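Local coordinates for protein MymaA.19257.a.B3 (Mycobacterium marinum, PDB 6Q10) that is of unknown function but, as the soluble secreted part of a membrane-anchored LytR_C-family protein, probably works at the mycobacterial cell envelope, at residues E12-T17 with T98-D103; R33-S38 with N63-A68; G76-G81 with V110-G115; V91-P96 with K149-S154. All coordinates share one frame; numbering follows the deposited sequence. Where two conformers were deposited one is given.

Overall arrangement
One six-stranded mixed sheet ties the first three contacts together. Contact 3 forms its centre, contact 1 adds the short strand at one outer margin, and contact 2 lies at the other, about 17 Å from contact 1 between centres. Contacts 1 and 3 join through the neighbouring strands 99-102 and 76-80, with the I78 N and E99 O atoms 2.8 Å apart; contacts 2 and 3 meet in the same way, with L35 N 2.8 Å from L112 O. Contact 4 packs helix 144-153 on helix 85-94, which covers the I78 and L112 side of the sheet. No active site is known; a bound 1,2-ethanediol, probably from the crystallisation liquor, sits in contact 1, near W92 of contact 4.

Contact 1. Residues E12-T17 with T98-D103; sequences ERVSRT and TELFND. With EDO (1,2-ethanediol), chain B.
R13 packs against F101 and L100 where the short strand 12-14 is added antiparallel to the margin of the central sheet, alongside strand 99-102. E12 and N102 form a hydrogen-bonded pair, N102 N donating to E12 O at 2.8 Å, and R13 faces F101 in the next, non-hydrogen-bonded pair. From its CB, which rests near F101 CE1, the R13 chain sets out with CG anti to the backbone N (chi1 179°) and bends at chi2 (74°), which carries CD over the F101 ring as a CH-pi contact 4.2 Å from the centroid. CD also lies close to L100 O. Beyond it, NE donates to O1 of the 1,2-ethanediol at 2.8 Å, and NH2 donates to O2 of the same molecule. One face of the guanidinium carries the E99 carboxylate, stacked on it with the planes 23° apart. The salt bridge from NH2 to E99 OE2, 3.3 Å long, is therefore one of charge, since no N-H points at the oxygen. On the other side of the sheet V14 CB meets L100 CB at 3.9 Å and V14 CG2 reaches N102 CB; V14 also touches F80 and M19. N102 turns its OD1 to the backbone N of G104. At the end of the strand pairing V14 N still donates to L100 O, but V14 O and L100 N are too far apart to bond directly, and the ethanediol bridges them: its O1 accepts from L100 N at 2.9 Å and donates to V14 O at 2.7 Å.

Contact 2. Residues R33-S38 with N63-A68; sequences RVLNAS and NDPVYA
D64 has its CG anti to the backbone N (chi1 176°) and L35 has its CG anti to the carbonyl carbon (chi1 -58°), and the two side chains cross at about a right angle with CB against CB at 3.8 Å. They stand near the C-terminal ends of the parallel strands 32-36 and 60-63, the two strands of a beta-alpha-beta unit whose crossover is helix 43-54. N36 and N63 make the parallel bridge; in the conformer given, the N36 side chain runs beside that of N63. One residue on, D64 N donates to N36 O at 3.0 Å in a nearly straight bond, meeting the oxygen from above its carbonyl plane. Past this bond the 63-68 segment curls around the D64 carboxylate. OD1 accepts from V66 N, closing an Asx turn, and OD2 accepts from Y67 N at 3.1 Å. Both N-H groups come in from well above the carboxylate plane. OD1 also forms a salt bridge with R79 of the central sheet, which probably favours the charged form of D64. The turn brings Y67 CB to within 4.1 Å of A37 CB, and D64 OD2 sits at the edge of the Y67 ring, in its plane. A37 CB packs against both D64 and Y67, with V113 and L72 also nearby. A water bridges the two segments where they diverge, donating to N36 O at 3.2 Å and to D64 O at 2.8 Å.

Contact 3. Residues G76-G81 with V110-G115; sequences GQIRFG and VDLVLG
V113 presses one methyl, CG2, onto the middle of the R79 guanidinium, 3.5 Å from CZ, while on the other side of the sheet V110 and L112 pack against I78. The two strands, 76-80 and 110-114, run antiparallel through the core of the mixed sheet, with Q77-V113 and R79-D111 as the hydrogen-bonded pairs between them. Within the apolar layer I78 CG2 fits against V110 CG1 at 3.5 Å, and I78 CG1 meets L112 CD1. V110 uses its second branch too, setting CG2 beside F80 CB at 3.8 Å; helix 85-94 closes over I78 and F80. At G76 there is no side chain: its backbone angles (phi 151°, psi -165°) call for glycine, and V113 O comes to 3.0 Å from G76 CA. On the polar layer the R79 chain runs extended from CG to NE, and the guanidinium grips Q77 OE1 side-on, NE and NH2 each donating to that single oxygen at 2.9 Å with the oxygen in its plane. NH1 reaches D111 OD2 through a water, which donates to the carboxylate at 2.7 Å. D111 has salt bridges to R105 and R33. The buried charges are probably balanced by these bridges: the nearby arginines probably keep D111 ionised, and the two bonds to Q77 OE1 fix the rotation of the guanidinium, whose face then packs under V113 CG2.

Contact 4. Residues V91-P96 with K149-S154; sequences VWLVAP and KIHASS
The six-membered ring of W92 and the imidazole of H151 stack face to face, their centroids 3.5 Å apart and their planes only 8° from parallel. The opposite face of the imidazole is taken by I150 CG2, 4.1 Å above the plane and toward the rim. At the imidazole edge, in plane, a water lies 2.9 Å from ND1; the same water also sits over the rim of the W92 ring and donates to P96 O at 2.7 Å. The two aromatic side chains reach toward each other tip to tip. This stack joins two helix C-termini: helix 144-153, the last in the chain, leans on the end of helix 85-94, which itself lies against the sheet at I78. The disulfide between C97 and C155, the residues just after the two segments, ties the same ends covalently. L93 comes across H151 at about a right angle, CD2 3.9 Å from NE2, and the same methyl meets I150 CD1. T20 and R16 of helix 16-20 add to the surroundings of H151 and W92. Near the chain end P96 CB approaches S154 OG, a hydroxyl that turns back to donate to I150 O at 2.7 Å.

Contact 1. Residues E12-T17 with T98-D103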
loop_
_atom_site.group_PDB
_atom_site.type_symbol
_atom_site.label_atom_id
_atom_site.label_comp_id
_atom_site.label_asym_id
_atom_site.label_seq_id
_atom_site.Cartn_x
_atom_site.Cartn_y
_atom_site.Cartn_z
ATOM N N GLU A 12 -5.234 13.563 -6.535
ATOM C CA GLU A 12 -3.951 14.035 -7.036
ATOM C C GLU A 12 -2.972 12.871 -7.101
ATOM O O GLU A 12 -2.805 12.151 -6.121
ATOM C CB GLU A 12 -3.430 15.154 -6.127
ATOM C CG GLU A 12 -1.919 15.380 -6.163
ATOM C CD GLU A 12 -1.434 16.260 -5.014
ATOM O OE1 GLU A 12 -1.954 16.117 -3.883
ATOM O OE2 GLU A 12 -0.535 17.097 -5.245
ATOM N N ARG A 13 -2.356 12.667 -8.266
ATOM C CA ARG A 13 -1.295 11.667 -8.378
ATOM C C ARG A 13 -0.087 12.125 -7.567
ATOM O O ARG A 13 0.391 13.253 -7.727
ATOM C CB ARG A 13 -0.929 11.478 -9.859
ATOM C CG ARG A 13 0.201 10.467 -10.120
ATOM C CD ARG A 13 -0.241 9.011 -9.931
ATOM N NE ARG A 13 0.803 8.096 -10.398
ATOM C CZ ARG A 13 0.958 7.718 -11.660
ATOM N NH1 ARG A 13 0.142 8.187 -12.599
ATOM N NH2 ARG A 13 1.939 6.875 -11.985
ATOM N N VAL A 14 0.398 11.264 -6.666
ATOM C CA VAL A 14 1.529 11.603 -5.810
ATOM C C VAL A 14 2.776 10.968 -6.413
ATOM O O VAL A 14 2.750 9.794 -6.795
ATOM C CB VAL A 14 1.278 11.139 -4.370
ATOM C CG1 VAL A 14 2.519 11.313 -3.540
ATOM C CG2 VAL A 14 0.112 11.947 -3.776
ATOM N N SER A 15 3.856 11.740 -6.526
ATOM C CA SER A 15 5.060 11.254 -7.190
ATOM C C SER A 15 5.839 10.281 -6.311
ATOM O O SER A 15 5.754 10.308 -5.076
ATOM C CB SER A 15 5.987 12.419 -7.584
ATOM O OG SER A 15 6.491 13.055 -6.420
ATOM N N ARG A 16 6.569 9.382 -6.973
ATOM C CA ARG A 16 7.521 8.532 -6.265
ATOM C C ARG A 16 8.469 9.375 -5.423
ATOM O O ARG A 16 8.821 9.011 -4.291
ATOM C CB ARG A 16 8.300 7.690 -7.278
ATOM C CG ARG A 16 9.497 6.976 -6.702
ATOM C CD ARG A 16 10.519 6.621 -7.801
ATOM N NE ARG A 16 11.416 7.741 -8.072
ATOM C CZ ARG A 16 11.601 8.304 -9.263
ATOM N NH1 ARG A 16 10.963 7.845 -10.332
ATOM N NH2 ARG A 16 12.435 9.325 -9.381
ATOM N N THR A 17 8.905 10.510 -5.969
ATOM C CA THR A 17 9.862 11.349 -5.261
ATOM C C THR A 17 9.287 11.841 -3.946
ATOM O O THR A 17 9.930 11.738 -2.894
ATOM C CB THR A 17 10.261 12.516 -6.152
ATOM O OG1 THR A 17 10.893 12.005 -7.326
ATOM C CG2 THR A 17 11.176 13.470 -5.412
ATOM N N THR A 98 2.309 0.041 -7.603
ATOM C CA THR A 98 1.007 0.690 -7.681
ATOM C C THR A 98 1.169 2.204 -7.848
ATOM O O THR A 98 2.233 2.774 -7.577
ATOM C CB THR A 98 0.173 0.388 -6.442
ATOM O OG1 THR A 98 0.895 0.795 -5.275
ATOM C CG2 THR A 98 -0.176 -1.106 -6.376
ATOM N N GLU A 99 0.105 2.843 -8.346
ATOM C CA GLU A 99 0.037 4.290 -8.516
ATOM C C GLU A 99 -0.558 4.901 -7.255
ATOM O O GLU A 99 -1.527 4.373 -6.699
ATOM C CB GLU A 99 -0.819 4.661 -9.732
ATOM C CG GLU A 99 -0.283 4.052 -11.002
ATOM C CD GLU A 99 -0.784 4.772 -12.225
ATOM O OE1 GLU A 99 -1.812 5.471 -12.120
ATOM O OE2 GLU A 99 -0.131 4.649 -13.287
ATOM N N LEU A 100 0.014 6.025 -6.819
ATOM C CA LEU A 100 -0.391 6.703 -5.582
ATOM C C LEU A 100 -1.330 7.864 -5.880
ATOM O O LEU A 100 -0.985 8.740 -6.676
ATOM C CB LEU A 100 0.845 7.256 -4.861
ATOM C CG LEU A 100 1.957 6.254 -4.570
ATOM C CD1 LEU A 100 3.206 6.989 -4.092
ATOM C CD2 LEU A 100 1.473 5.261 -3.545
ATOM N N PHE A 101 -2.469 7.921 -5.161
ATOM C CA PHE A 101 -3.431 9.011 -5.304
ATOM C C PHE A 101 -3.836 9.549 -3.943
ATOM O O PHE A 101 -4.297 8.787 -3.093
ATOM C CB PHE A 101 -4.679 8.532 -6.058
ATOM C CG PHE A 101 -4.422 8.318 -7.521
ATOM C CD1 PHE A 101 -4.484 9.371 -8.417
ATOM C CD2 PHE A 101 -4.050 7.057 -7.975
ATOM C CE1 PHE A 101 -4.231 9.163 -9.759
ATOM C CE2 PHE A 101 -3.807 6.852 -9.328
ATOM C CZ PHE A 101 -3.874 7.910 -10.198
ATOM N N ASN A 102 -3.737 10.868 -3.773
ATOM C CA ASN A 102 -4.313 11.536 -2.609
ATOM C C ASN A 102 -5.699 12.016 -3.013
ATOM O O ASN A 102 -5.832 12.951 -3.811
ATOM C CB ASN A 102 -3.429 12.694 -2.154
ATOM C CG ASN A 102 -3.949 13.365 -0.895
ATOM O OD1 ASN A 102 -5.149 13.471 -0.698
ATOM N ND2 ASN A 102 -3.032 13.829 -0.036
ATOM N N ASP A 103 -6.729 11.350 -2.506
ATOM C CA ASP A 103 -8.090 11.635 -2.938
ATOM C C ASP A 103 -8.798 12.602 -2.007
ATOM O O ASP A 103 -9.992 12.832 -2.164
ATOM C CB ASP A 103 -8.885 10.333 -3.119
ATOM C CG ASP A 103 -9.184 9.605 -1.807
ATOM O OD1 ASP A 103 -8.775 10.051 -0.706
ATOM O OD2 ASP A 103 -9.862 8.561 -1.896
HETATM C C1 EDO B . 3.588 7.187 -8.072
HETATM O O1 EDO B . 2.172 7.461 -8.060
HETATM C C2 EDO B . 3.872 5.760 -8.520
HETATM O O2 EDO B . 3.299 5.525 -9.810
#

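Contact 2. Residues R33-S38 with N63-A68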
loop_
_atom_site.group_PDB
_atom_site.type_symbol
_atom_site.label_atom_id
_atom_site.label_comp_id
_atom_site.label_asym_id
_atom_site.label_seq_id
_atom_site.Cartn_x
_atom_site.Cartn_y
_atom_site.Cartn_z
ATOM N N ARG A 33 -7.804 -0.886 3.652
ATOM C CA ARG A 33 -8.873 -1.594 2.967
ATOM C C ARG A 33 -8.293 -2.110 1.668
ATOM O O ARG A 33 -7.716 -1.331 0.918
ATOM C CB ARG A 33 -10.052 -0.679 2.641
ATOM C CG ARG A 33 -10.652 0.056 3.784
ATOM C CD ARG A 33 -11.963 0.691 3.284
ATOM N NE ARG A 33 -12.551 1.604 4.263
ATOM C CZ ARG A 33 -12.274 2.906 4.337
ATOM N NH1 ARG A 33 -11.414 3.457 3.486
ATOM N NH2 ARG A 33 -12.847 3.659 5.266
ATOM N N VAL A 34 -8.446 -3.408 1.396
ATOM C CA VAL A 34 -8.021 -3.990 0.119
ATOM C C VAL A 34 -9.252 -4.085 -0.771
ATOM O O VAL A 34 -10.265 -4.666 -0.375
ATOM C CB VAL A 34 -7.372 -5.364 0.313
ATOM C CG1 VAL A 34 -6.839 -5.873 -1.041
ATOM C CG2 VAL A 34 -6.243 -5.268 1.341
ATOM N N LEU A 35 -9.185 -3.468 -1.946
ATOM C CA LEU A 35 -10.323 -3.376 -2.861
ATOM C C LEU A 35 -9.974 -4.108 -4.149
ATOM O O LEU A 35 -8.947 -3.832 -4.765
ATOM C CB LEU A 35 -10.700 -1.908 -3.157
ATOM C CG LEU A 35 -11.045 -1.067 -1.912
ATOM C CD1 LEU A 35 -11.358 0.353 -2.288
ATOM C CD2 LEU A 35 -12.228 -1.686 -1.150
ATOM N N ASN A 36 -10.844 -5.022 -4.547
ATOM C CA ASN A 36 -10.660 -5.810 -5.764
ATOM C C ASN A 36 -11.101 -4.994 -6.973
ATOM O O ASN A 36 -12.286 -4.677 -7.112
ATOM C CB ASN A 36 -11.483 -7.099 -5.661
ATOM C CG ASN A 36 -11.341 -8.000 -6.880
ATOM O OD1 ASN A 36 -11.383 -7.543 -8.026
ATOM N ND2 ASN A 36 -11.170 -9.298 -6.629
ATOM N N ALA A 37 -10.162 -4.680 -7.857
ATOM C CA ALA A 37 -10.474 -4.154 -9.178
ATOM C C ALA A 37 -9.819 -5.030 -10.232
ATOM O O ALA A 37 -9.512 -4.561 -11.330
ATOM C CB ALA A 37 -10.032 -2.698 -9.321
ATOM N N SER A 38 -9.535 -6.287 -9.876
ATOM C CA SER A 38 -8.739 -7.178 -10.710
ATOM C C SER A 38 -9.574 -8.188 -11.464
ATOM O O SER A 38 -9.107 -8.730 -12.468
ATOM C CB SER A 38 -7.738 -7.955 -9.849
ATOM O OG SER A 38 -8.454 -8.905 -9.055
ATOM N N ASN A 63 -14.984 -5.166 -2.881
ATOM C CA ASN A 63 -14.834 -4.767 -4.278
ATOM C C ASN A 63 -14.619 -3.257 -4.387
ATOM O O ASN A 63 -15.133 -2.471 -3.590
ATOM C CB ASN A 63 -16.060 -5.161 -5.093
ATOM C CG ASN A 63 -16.119 -6.661 -5.416
ATOM O OD1 ASN A 63 -15.148 -7.374 -5.243
ATOM N ND2 ASN A 63 -17.275 -7.121 -5.923
ATOM N N ASP A 64 -13.856 -2.842 -5.394
ATOM C CA ASP A 64 -13.653 -1.408 -5.624
ATOM C C ASP A 64 -14.850 -0.781 -6.337
ATOM O O ASP A 64 -15.186 -1.206 -7.447
ATOM C CB ASP A 64 -12.410 -1.184 -6.475
ATOM C CG ASP A 64 -12.215 0.273 -6.823
ATOM O OD1 ASP A 64 -12.668 1.132 -6.039
ATOM O OD2 ASP A 64 -11.609 0.555 -7.878
ATOM N N PRO A 65 -15.518 0.221 -5.749
ATOM C CA PRO A 65 -16.636 0.855 -6.462
ATOM C C PRO A 65 -16.213 1.787 -7.587
ATOM O O PRO A 65 -17.051 2.067 -8.467
ATOM C CB PRO A 65 -17.380 1.618 -5.353
ATOM C CG PRO A 65 -16.391 1.846 -4.287
ATOM C CD PRO A 65 -15.308 0.777 -4.398
ATOM N N VAL A 66 -14.964 2.265 -7.596
ATOM C CA VAL A 66 -14.551 3.218 -8.621
ATOM C C VAL A 66 -14.432 2.519 -9.968
ATOM O O VAL A 66 -15.047 2.928 -10.965
ATOM C CB VAL A 66 -13.236 3.914 -8.231
ATOM C CG1 VAL A 66 -12.799 4.852 -9.362
ATOM C CG2 VAL A 66 -13.407 4.685 -6.937
ATOM N N TYR A 67 -13.660 1.442 -10.012
ATOM C CA TYR A 67 -13.500 0.634 -11.223
ATOM C C TYR A 67 -14.465 -0.554 -11.230
ATOM O O TYR A 67 -14.093 -1.683 -11.537
ATOM C CB TYR A 67 -12.051 0.171 -11.357
ATOM C CG TYR A 67 -11.084 1.307 -11.633
ATOM C CD1 TYR A 67 -10.758 1.673 -12.944
ATOM C CD2 TYR A 67 -10.534 2.034 -10.602
ATOM C CE1 TYR A 67 -9.888 2.722 -13.198
ATOM C CE2 TYR A 67 -9.659 3.080 -10.840
ATOM C CZ TYR A 67 -9.353 3.431 -12.137
ATOM O OH TYR A 67 -8.478 4.478 -12.357
ATOM N N ALA A 68 -15.724 -0.296 -10.892
ATOM C CA ALA A 68 -16.697 -1.380 -10.799
ATOM C C ALA A 68 -17.081 -1.936 -12.169
ATOM O O ALA A 68 -17.394 -3.126 -12.287
ATOM C CB ALA A 68 -17.942 -0.900 -10.050
HETATM O O HOH W 1 -15.063 -3.834 -8.343
#

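Contact 3. Residues G76-G81 with V110-G115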
loop_
_atom_site.group_PDB
_atom_site.type_symbol
_atom_site.label_atom_id
_atom_site.label_comp_id
_atom_site.label_asym_id
_atom_site.label_seq_id
_atom_site.Cartn_x
_atom_site.Cartn_y
_atom_site.Cartn_z
ATOM N N GLY A 76 -2.159 -1.701 -9.717
ATOM C CA GLY A 76 -3.174 -1.220 -8.798
ATOM C C GLY A 76 -2.891 0.195 -8.346
ATOM O O GLY A 76 -2.098 0.905 -8.931
ATOM N N GLN A 77 -3.585 0.602 -7.285
ATOM C CA GLN A 77 -3.497 1.971 -6.782
ATOM C C GLN A 77 -3.447 1.939 -5.271
ATOM O O GLN A 77 -3.944 1.001 -4.647
ATOM C CB GLN A 77 -4.712 2.833 -7.193
ATOM C CG GLN A 77 -4.859 2.929 -8.666
ATOM C CD GLN A 77 -6.133 3.623 -9.087
ATOM O OE1 GLN A 77 -7.112 3.697 -8.329
ATOM N NE2 GLN A 77 -6.127 4.136 -10.321
ATOM N N ILE A 78 -2.841 2.961 -4.678
ATOM C CA ILE A 78 -2.974 3.207 -3.248
ATOM C C ILE A 78 -3.621 4.571 -3.097
ATOM O O ILE A 78 -3.087 5.568 -3.600
ATOM C CB ILE A 78 -1.626 3.148 -2.523
ATOM C CG1 ILE A 78 -0.995 1.769 -2.711
ATOM C CG2 ILE A 78 -1.813 3.416 -1.011
ATOM C CD1 ILE A 78 0.461 1.696 -2.203
ATOM N N ARG A 79 -4.800 4.604 -2.478
ATOM C CA ARG A 79 -5.601 5.824 -2.361
ATOM C C ARG A 79 -5.659 6.230 -0.895
ATOM O O ARG A 79 -5.894 5.386 -0.020
ATOM C CB ARG A 79 -7.011 5.618 -2.898
ATOM C CG ARG A 79 -7.113 5.086 -4.322
ATOM C CD ARG A 79 -8.575 4.824 -4.633
ATOM N NE ARG A 79 -8.708 4.172 -5.938
ATOM C CZ ARG A 79 -9.731 3.412 -6.294
ATOM N NH1 ARG A 79 -10.736 3.200 -5.446
ATOM N NH2 ARG A 79 -9.752 2.848 -7.507
ATOM N N PHE A 80 -5.446 7.514 -0.625
ATOM C CA PHE A 80 -5.312 7.965 0.762
ATOM C C PHE A 80 -5.556 9.461 0.812
ATOM O O PHE A 80 -5.563 10.149 -0.211
ATOM C CB PHE A 80 -3.910 7.653 1.311
ATOM C CG PHE A 80 -2.811 8.215 0.460
ATOM C CD1 PHE A 80 -2.214 9.421 0.771
ATOM C CD2 PHE A 80 -2.373 7.528 -0.661
ATOM C CE1 PHE A 80 -1.209 9.939 -0.023
ATOM C CE2 PHE A 80 -1.359 8.043 -1.456
ATOM C CZ PHE A 80 -0.789 9.256 -1.138
ATOM N N GLY A 81 -5.751 9.962 2.026
ATOM C CA GLY A 81 -5.723 11.381 2.288
ATOM C C GLY A 81 -4.445 11.737 3.035
ATOM O O GLY A 81 -3.690 10.874 3.467
ATOM N N VAL A 110 -6.619 4.000 4.257
ATOM C CA VAL A 110 -5.917 3.852 2.990
ATOM C C VAL A 110 -6.510 2.670 2.233
ATOM O O VAL A 110 -6.735 1.602 2.821
ATOM C CB VAL A 110 -4.422 3.633 3.260
ATOM C CG1 VAL A 110 -3.706 3.299 1.957
ATOM C CG2 VAL A 110 -3.825 4.886 3.924
ATOM N N ASP A 111 -6.766 2.852 0.930
ATOM C CA ASP A 111 -7.252 1.765 0.089
ATOM C C ASP A 111 -6.114 1.248 -0.786
ATOM O O ASP A 111 -5.530 2.021 -1.545
ATOM C CB ASP A 111 -8.400 2.239 -0.797
ATOM C CG ASP A 111 -9.585 2.798 0.002
ATOM O OD1 ASP A 111 -9.754 2.407 1.165
ATOM O OD2 ASP A 111 -10.341 3.630 -0.534
ATOM N N LEU A 112 -5.827 -0.060 -0.701
ATOM C CA LEU A 112 -4.951 -0.757 -1.636
ATOM C C LEU A 112 -5.861 -1.400 -2.671
ATOM O O LEU A 112 -6.655 -2.286 -2.339
ATOM C CB LEU A 112 -4.101 -1.808 -0.925
ATOM C CG LEU A 112 -3.342 -2.722 -1.878
ATOM C CD1 LEU A 112 -2.356 -1.941 -2.773
ATOM C CD2 LEU A 112 -2.613 -3.773 -1.016
ATOM N N VAL A 113 -5.817 -0.886 -3.906
ATOM C CA VAL A 113 -6.714 -1.303 -4.972
ATOM C C VAL A 113 -5.949 -2.233 -5.898
ATOM O O VAL A 113 -4.939 -1.829 -6.485
ATOM C CB VAL A 113 -7.253 -0.092 -5.743
ATOM C CG1 VAL A 113 -8.357 -0.555 -6.724
ATOM C CG2 VAL A 113 -7.804 0.932 -4.746
ATOM N N LEU A 114 -6.400 -3.474 -6.005
ATOM C CA LEU A 114 -5.706 -4.483 -6.801
ATOM C C LEU A 114 -6.182 -4.386 -8.235
ATOM O O LEU A 114 -7.371 -4.558 -8.509
ATOM C CB LEU A 114 -5.986 -5.884 -6.272
ATOM C CG LEU A 114 -5.687 -5.947 -4.769
ATOM C CD1 LEU A 114 -5.956 -7.397 -4.353
ATOM C CD2 LEU A 114 -4.276 -5.511 -4.417
ATOM N N GLY A 115 -5.246 -4.145 -9.156
ATOM C CA GLY A 115 -5.567 -4.179 -10.560
ATOM C C GLY A 115 -5.398 -5.572 -11.161
ATOM O O GLY A 115 -4.994 -6.535 -10.505
HETATM O O HOH W 2 -11.447 4.229 -2.868
#

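Contact 4. Residues V91-P96 with K149-S154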
loop_
_atom_site.group_PDB
_atom_site.type_symbol
_atom_site.label_atom_id
_atom_site.label_comp_id
_atom_site.label_asym_id
_atom_site.label_seq_id
_atom_site.Cartn_x
_atom_site.Cartn_y
_atom_site.Cartn_z
ATOM N N VAL A 91 2.137 0.624 3.023
ATOM C CA VAL A 91 1.571 -0.251 1.998
ATOM C C VAL A 91 2.443 -0.241 0.745
ATOM O O VAL A 91 2.638 -1.277 0.097
ATOM C CB VAL A 91 0.126 0.168 1.678
ATOM C CG1 VAL A 91 -0.454 -0.734 0.590
ATOM C CG2 VAL A 91 -0.728 0.071 2.955
ATOM N N TRP A 92 2.984 0.925 0.384
ATOM C CA TRP A 92 3.756 1.024 -0.852
ATOM C C TRP A 92 5.030 0.189 -0.822
ATOM O O TRP A 92 5.549 -0.181 -1.876
ATOM C CB TRP A 92 4.060 2.518 -1.096
ATOM C CG TRP A 92 4.506 2.912 -2.463
ATOM C CD1 TRP A 92 4.058 2.437 -3.658
ATOM C CD2 TRP A 92 5.486 3.910 -2.757
ATOM N NE1 TRP A 92 4.704 3.102 -4.690
ATOM C CE2 TRP A 92 5.600 3.993 -4.153
ATOM C CE3 TRP A 92 6.301 4.717 -1.960
ATOM C CZ2 TRP A 92 6.495 4.880 -4.773
ATOM C CZ3 TRP A 92 7.178 5.601 -2.582
ATOM C CH2 TRP A 92 7.254 5.669 -3.964
ATOM N N LEU A 93 5.555 -0.103 0.374
ATOM C CA LEU A 93 6.696 -1.003 0.487
ATOM C C LEU A 93 6.395 -2.373 -0.099
ATOM O O LEU A 93 7.257 -2.988 -0.732
ATOM C CB LEU A 93 7.076 -1.162 1.961
ATOM C CG LEU A 93 7.631 0.100 2.590
ATOM C CD1 LEU A 93 7.693 -0.129 4.107
ATOM C CD2 LEU A 93 9.032 0.438 2.044
ATOM N N VAL A 94 5.184 -2.892 0.149
ATOM C CA VAL A 94 4.853 -4.247 -0.269
ATOM C C VAL A 94 4.013 -4.256 -1.544
ATOM O O VAL A 94 3.814 -5.329 -2.128
ATOM C CB VAL A 94 4.171 -5.031 0.870
ATOM C CG1 VAL A 94 5.192 -5.255 2.016
ATOM C CG2 VAL A 94 2.923 -4.298 1.402
ATOM N N ALA A 95 3.558 -3.096 -2.012
ATOM C CA ALA A 95 2.907 -2.968 -3.324
ATOM C C ALA A 95 3.596 -1.851 -4.100
ATOM O O ALA A 95 2.991 -0.822 -4.421
ATOM C CB ALA A 95 1.417 -2.679 -3.151
ATOM N N PRO A 96 4.887 -2.006 -4.396
ATOM C CA PRO A 96 5.671 -0.855 -4.867
ATOM C C PRO A 96 5.353 -0.405 -6.274
ATOM O O PRO A 96 5.823 0.681 -6.667
ATOM C CB PRO A 96 7.121 -1.364 -4.768
ATOM C CG PRO A 96 6.997 -2.880 -4.923
ATOM C CD PRO A 96 5.717 -3.195 -4.157
ATOM N N LYS A 149 16.039 3.082 -1.828
ATOM C CA LYS A 149 16.491 2.091 -2.801
ATOM C C LYS A 149 15.332 1.254 -3.330
ATOM O O LYS A 149 15.261 0.958 -4.531
ATOM C CB LYS A 149 17.569 1.187 -2.185
ATOM C CG LYS A 149 17.963 0.039 -3.118
ATOM C CD LYS A 149 18.888 -0.953 -2.427
ATOM C CE LYS A 149 19.071 -2.216 -3.266
ATOM N NZ LYS A 149 19.827 -3.257 -2.519
ATOM N N ILE A 150 14.424 0.844 -2.448
ATOM C CA ILE A 150 13.281 0.048 -2.878
ATOM C C ILE A 150 12.512 0.785 -3.960
ATOM O O ILE A 150 12.221 0.236 -5.032
ATOM C CB ILE A 150 12.397 -0.283 -1.666
ATOM C CG1 ILE A 150 13.159 -1.239 -0.755
ATOM C CG2 ILE A 150 11.048 -0.886 -2.091
ATOM C CD1 ILE A 150 12.634 -1.294 0.672
ATOM N N HIS A 151 12.201 2.043 -3.713
ATOM C CA HIS A 151 11.354 2.768 -4.647
ATOM C C HIS A 151 12.116 3.286 -5.855
ATOM O O HIS A 151 11.514 3.461 -6.923
ATOM C CB HIS A 151 10.633 3.881 -3.896
ATOM C CG HIS A 151 9.726 3.338 -2.857
ATOM N ND1 HIS A 151 8.746 2.422 -3.157
ATOM C CD2 HIS A 151 9.681 3.519 -1.519
ATOM C CE1 HIS A 151 8.113 2.084 -2.051
ATOM N NE2 HIS A 151 8.658 2.740 -1.041
ATOM N N ALA A 152 13.425 3.482 -5.750
ATOM C CA ALA A 152 14.145 3.965 -6.915
ATOM C C ALA A 152 14.435 2.871 -7.906
ATOM O O ALA A 152 14.794 3.174 -9.050
ATOM C CB ALA A 152 15.477 4.580 -6.501
ATOM N N SER A 153 14.355 1.611 -7.482
ATOM C CA SER A 153 14.865 0.504 -8.279
ATOM C C SER A 153 13.765 -0.408 -8.789
ATOM O O SER A 153 14.068 -1.369 -9.502
ATOM C CB SER A 153 15.871 -0.326 -7.475
ATOM O OG SER A 153 15.259 -0.960 -6.364
ATOM N N SER A 154 12.517 -0.126 -8.454
ATOM C CA SER A 154 11.411 -1.026 -8.745
ATOM C C SER A 154 10.702 -0.681 -10.045
ATOM O O SER A 154 10.771 0.449 -10.541
ATOM C CB SER A 154 10.408 -0.999 -7.592
ATOM O OG SER A 154 10.983 -1.700 -6.495
HETATM O O HOH W 3 8.148 1.806 -5.902
#